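Local coordinates for protein HMTCP-1 (Homo sapiens, PDB 1A1X) that binds the PH domain of the kinases AKT1 and AKT2, enhances their phosphorylation and activation, and is a proto-oncogene product of the TCL1 family, at residues E75-D80 and L85-H90. Sequence-based numbering, arbitrary orientation.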
ATOM      1  N   GLU A  75     -14.047  -0.017  12.209  1.00 30.64           N
ATOM      2  CA  GLU A  75     -13.055   0.997  11.842  1.00 31.65           C
ATOM      3  C   GLU A  75     -11.904   0.419  11.015  1.00 28.27           C
ATOM      4  O   GLU A  75     -10.747   0.816  11.170  1.00 29.39           O
ATOM      5  CB  GLU A  75     -12.495   1.696  13.093  1.00 37.57           C
ATOM      6  CG  GLU A  75     -13.546   2.252  14.043  1.00 43.26           C
ATOM      7  CD  GLU A  75     -14.426   3.286  13.386  1.00 50.20           C
ATOM      8  OE1 GLU A  75     -13.885   4.290  12.880  1.00 53.62           O
ATOM      9  OE2 GLU A  75     -15.660   3.097  13.370  1.00 54.09           O
ATOM     10  N   GLU A  76     -12.234  -0.517  10.132  1.00 24.07           N
ATOM     11  CA  GLU A  76     -11.261  -1.158   9.261  1.00 24.29           C
ATOM     12  C   GLU A  76      -9.970  -1.594   9.919  1.00 20.63           C
ATOM     13  O   GLU A  76      -8.897  -1.044   9.681  1.00 18.08           O
ATOM     14  CB  GLU A  76     -10.985  -0.301   8.025  1.00 32.67           C
ATOM     15  CG  GLU A  76     -12.167  -0.271   7.061  1.00 44.16           C
ATOM     16  CD  GLU A  76     -12.763  -1.663   6.817  1.00 51.92           C
ATOM     17  OE1 GLU A  76     -12.290  -2.364   5.892  1.00 56.04           O
ATOM     18  OE2 GLU A  76     -13.698  -2.059   7.557  1.00 52.76           O
ATOM     19  N   ARG A  77     -10.098  -2.598  10.765  1.00 18.61           N
ATOM     20  CA  ARG A  77      -8.965  -3.170  11.457  1.00 17.16           C
ATOM     21  C   ARG A  77      -9.349  -4.551  11.947  1.00 15.52           C
ATOM     22  O   ARG A  77     -10.518  -4.932  11.887  1.00 18.04           O
ATOM     23  CB  ARG A  77      -8.492  -2.263  12.597  1.00 17.74           C
ATOM     24  CG  ARG A  77      -9.564  -1.798  13.514  1.00 24.36           C
ATOM     25  CD  ARG A  77      -9.178  -0.468  14.136  1.00 29.77           C
ATOM     26  NE  ARG A  77     -10.129  -0.117  15.183  1.00 36.45           N
ATOM     27  CZ  ARG A  77      -9.883   0.739  16.167  1.00 41.91           C
ATOM     28  NH1 ARG A  77      -8.707   1.356  16.243  1.00 41.81           N
ATOM     29  NH2 ARG A  77     -10.791   0.919  17.117  1.00 42.87           N
ATOM     30  N   TYR A  78      -8.347  -5.333  12.330  1.00 14.26           N
ATOM     31  CA  TYR A  78      -8.567  -6.688  12.813  1.00 12.21           C
ATOM     32  C   TYR A  78      -8.105  -6.840  14.243  1.00 12.38           C
ATOM     33  O   TYR A  78      -7.117  -6.230  14.653  1.00 13.31           O
ATOM     34  CB  TYR A  78      -7.785  -7.690  11.969  1.00 11.37           C
ATOM     35  CG  TYR A  78      -8.373  -7.986  10.615  1.00 13.61           C
ATOM     36  CD1 TYR A  78      -9.293  -9.020  10.447  1.00 11.56           C
ATOM     37  CD2 TYR A  78      -7.993  -7.251   9.497  1.00 10.08           C
ATOM     38  CE1 TYR A  78      -9.822  -9.314   9.196  1.00 13.82           C
ATOM     39  CE2 TYR A  78      -8.512  -7.537   8.247  1.00 13.45           C
ATOM     40  CZ  TYR A  78      -9.426  -8.566   8.100  1.00 16.37           C
ATOM     41  OH  TYR A  78      -9.954  -8.833   6.857  1.00 15.20           O
ATOM     42  N   MET A  79      -8.842  -7.632  15.011  1.00 12.71           N
ATOM     43  CA  MET A  79      -8.447  -7.916  16.376  1.00 13.56           C
ATOM     44  C   MET A  79      -7.968  -9.365  16.345  1.00 12.04           C
ATOM     45  O   MET A  79      -8.662 -10.229  15.815  1.00 14.41           O
ATOM     46  CB  MET A  79      -9.614  -7.774  17.357  1.00 11.12           C
ATOM     47  CG  MET A  79      -9.187  -8.085  18.795  1.00 14.73           C
ATOM     48  SD  MET A  79     -10.459  -7.906  20.035  1.00 19.00           S
ATOM     49  CE  MET A  79     -10.236  -6.219  20.497  1.00 15.38           C
ATOM     50  N   ASP A  80      -6.764  -9.617  16.852  1.00 10.24           N
ATOM     51  CA  ASP A  80      -6.223 -10.966  16.874  1.00 10.68           C
ATOM     52  C   ASP A  80      -6.610 -11.722  18.145  1.00 13.19           C
ATOM     53  O   ASP A  80      -7.387 -11.219  18.967  1.00 16.65           O
ATOM     54  CB  ASP A  80      -4.700 -10.968  16.660  1.00 11.02           C
ATOM     55  CG  ASP A  80      -3.915 -10.238  17.764  1.00 13.93           C
ATOM     56  OD1 ASP A  80      -4.396 -10.111  18.909  1.00 13.00           O
ATOM     57  OD2 ASP A  80      -2.773  -9.807  17.477  1.00 15.93           O
ATOM     58  N   LEU A  85      -4.881  -4.937  18.062  1.00 14.33           N
ATOM     59  CA  LEU A  85      -5.512  -4.398  16.861  1.00 17.03           C
ATOM     60  C   LEU A  85      -4.520  -4.190  15.737  1.00 15.42           C
ATOM     61  O   LEU A  85      -3.388  -3.765  15.959  1.00 15.71           O
ATOM     62  CB  LEU A  85      -6.218  -3.077  17.167  1.00 20.80           C
ATOM     63  CG  LEU A  85      -7.705  -3.111  17.525  1.00 24.06           C
ATOM     64  CD1 LEU A  85      -7.995  -4.216  18.509  1.00 25.84           C
ATOM     65  CD2 LEU A  85      -8.118  -1.769  18.092  1.00 31.93           C
ATOM     66  N   TRP A  86      -4.956  -4.524  14.529  1.00 14.08           N
ATOM     67  CA  TRP A  86      -4.146  -4.386  13.328  1.00 10.66           C
ATOM     68  C   TRP A  86      -4.911  -3.488  12.373  1.00 12.64           C
ATOM     69  O   TRP A  86      -6.028  -3.807  11.985  1.00 13.85           O
ATOM     70  CB  TRP A  86      -3.916  -5.745  12.667  1.00  7.24           C
ATOM     71  CG  TRP A  86      -3.121  -6.699  13.495  1.00  9.74           C
ATOM     72  CD1 TRP A  86      -3.519  -7.304  14.657  1.00 10.12           C
ATOM     73  CD2 TRP A  86      -1.802  -7.189  13.219  1.00  8.32           C
ATOM     74  NE1 TRP A  86      -2.533  -8.137  15.117  1.00 12.02           N
ATOM     75  CE2 TRP A  86      -1.467  -8.090  14.257  1.00  8.47           C
ATOM     76  CE3 TRP A  86      -0.872  -6.961  12.195  1.00  9.41           C
ATOM     77  CZ2 TRP A  86      -0.238  -8.763  14.305  1.00 11.95           C
ATOM     78  CZ3 TRP A  86       0.348  -7.632  12.237  1.00  8.69           C
ATOM     79  CH2 TRP A  86       0.654  -8.521  13.286  1.00 15.01           C
ATOM     80  N   GLN A  87      -4.318  -2.358  12.018  1.00 11.88           N
ATOM     81  CA  GLN A  87      -4.950  -1.403  11.118  1.00 11.39           C
ATOM     82  C   GLN A  87      -4.849  -1.854   9.667  1.00 12.00           C
ATOM     83  O   GLN A  87      -3.783  -2.266   9.227  1.00 11.24           O
ATOM     84  CB  GLN A  87      -4.258  -0.038  11.256  1.00 14.49           C
ATOM     85  CG  GLN A  87      -4.858   1.067  10.398  1.00 18.40           C
ATOM     86  CD  GLN A  87      -6.263   1.447  10.841  1.00 23.31           C
ATOM     87  OE1 GLN A  87      -6.476   1.837  11.992  1.00 27.67           O
ATOM     88  NE2 GLN A  87      -7.228   1.336   9.930  1.00 26.80           N
ATOM     89  N   ILE A  88      -5.954  -1.815   8.929  1.00 11.31           N
ATOM     90  CA  ILE A  88      -5.893  -2.171   7.515  1.00 12.62           C
ATOM     91  C   ILE A  88      -5.419  -0.888   6.833  1.00 11.88           C
ATOM     92  O   ILE A  88      -6.155   0.094   6.783  1.00 14.98           O
ATOM     93  CB  ILE A  88      -7.274  -2.570   6.941  1.00 15.22           C
ATOM     94  CG1 ILE A  88      -7.771  -3.875   7.571  1.00 17.20           C
ATOM     95  CG2 ILE A  88      -7.187  -2.747   5.423  1.00 12.57           C
ATOM     96  CD1 ILE A  88      -9.223  -4.213   7.211  1.00 13.83           C
ATOM     97  N   GLN A  89      -4.163  -0.862   6.395  1.00 15.00           N
ATOM     98  CA  GLN A  89      -3.617   0.326   5.733  1.00 16.39           C
ATOM     99  C   GLN A  89      -4.037   0.395   4.274  1.00 16.88           C
ATOM    100  O   GLN A  89      -4.177   1.481   3.706  1.00 19.34           O
ATOM    101  CB  GLN A  89      -2.110   0.398   5.905  1.00 12.14           C
ATOM    102  CG  GLN A  89      -1.722   0.421   7.363  1.00 13.54           C
ATOM    103  CD  GLN A  89      -0.327   0.937   7.562  1.00  9.67           C
ATOM    104  OE1 GLN A  89       0.642   0.222   7.356  1.00 12.98           O
ATOM    105  NE2 GLN A  89      -0.216   2.196   7.957  1.00 13.21           N
ATOM    106  N   HIS A  90      -4.185  -0.772   3.657  1.00 15.39           N
ATOM    107  CA  HIS A  90      -4.701  -0.840   2.295  1.00 12.39           C
ATOM    108  C   HIS A  90      -5.232  -2.226   1.941  1.00 11.51           C
ATOM    109  O   HIS A  90      -4.820  -3.236   2.519  1.00  9.32           O
ATOM    110  CB  HIS A  90      -3.751  -0.228   1.240  1.00 11.57           C
ATOM    111  CG  HIS A  90      -2.656  -1.132   0.767  1.00 11.82           C
ATOM    112  ND1 HIS A  90      -2.852  -2.465   0.476  1.00 15.98           N
ATOM    113  CD2 HIS A  90      -1.365  -0.871   0.466  1.00  5.68           C
ATOM    114  CE1 HIS A  90      -1.729  -2.984   0.017  1.00  5.12           C
ATOM    115  NE2 HIS A  90      -0.811  -2.037   0.003  1.00  9.37           N
TER
HETATM  116  O   HOH W   1      -9.433   3.400  10.627  1.00 47.68           O
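The indole of Trp-86 donates from NE1 to OD2 of Asp-80 over 2.9 Å, an almost straight bond (176°) that ties together the two arms of an antiparallel β-hairpin, 77-80 with 85-94, in the closed β-barrel of the TCL1 family. The carboxylate oxygen lies in the plane of the indole, but NE1 approaches from above the carboxylate plane. With CG set between its backbone N and carbonyl carbon (chi1 63°), Asp-80 can reach across to the ring with OD2, while OD1 accepts from the backbone N of Asn-82 and Arg-84 in the connecting turn. An aspartate suits this place because its short chain serves turn and partner strand together. Tyr-78 and Trp-86 form the hydrogen-bonded pair, each N giving to the other's O at 2.8 Å. Beyond them, Ile-88 N donates a hydrogen bond to Glu-76 O at 3.1 Å, and a water bridges Glu-75 O to Gln-87 NE2. Trp-86 also meets Trp-70 edge-to-face and packs on Leu-41, Ala-43 and Leu-104, so a large aromatic with one N-H fits this buried face. A phenylalanine here would probably keep some of that packing but leave OD2 of the buried Asp-80 without its indole donor. Tyr-78 shares this face; its OH bonds to Pro-11 O, and CE2 lies 3.6 Å from CD1 of Ile-88, whose longer arm, CG1 and CD1, reaches across to the ring. On the other face, Leu-85 serves two neighbours with its two methyls: CD1 touches CE of Met-79 at 3.6 Å, where the unbranched thioether chain, extended as far as SD, turns at its last torsion (chi3 -90°) and lays CE against that methyl, and CD2 sits over the centre of the Arg-77 guanidinium, 3.6 Å from CZ, while NE of that arginine bonds to Pro-74 O.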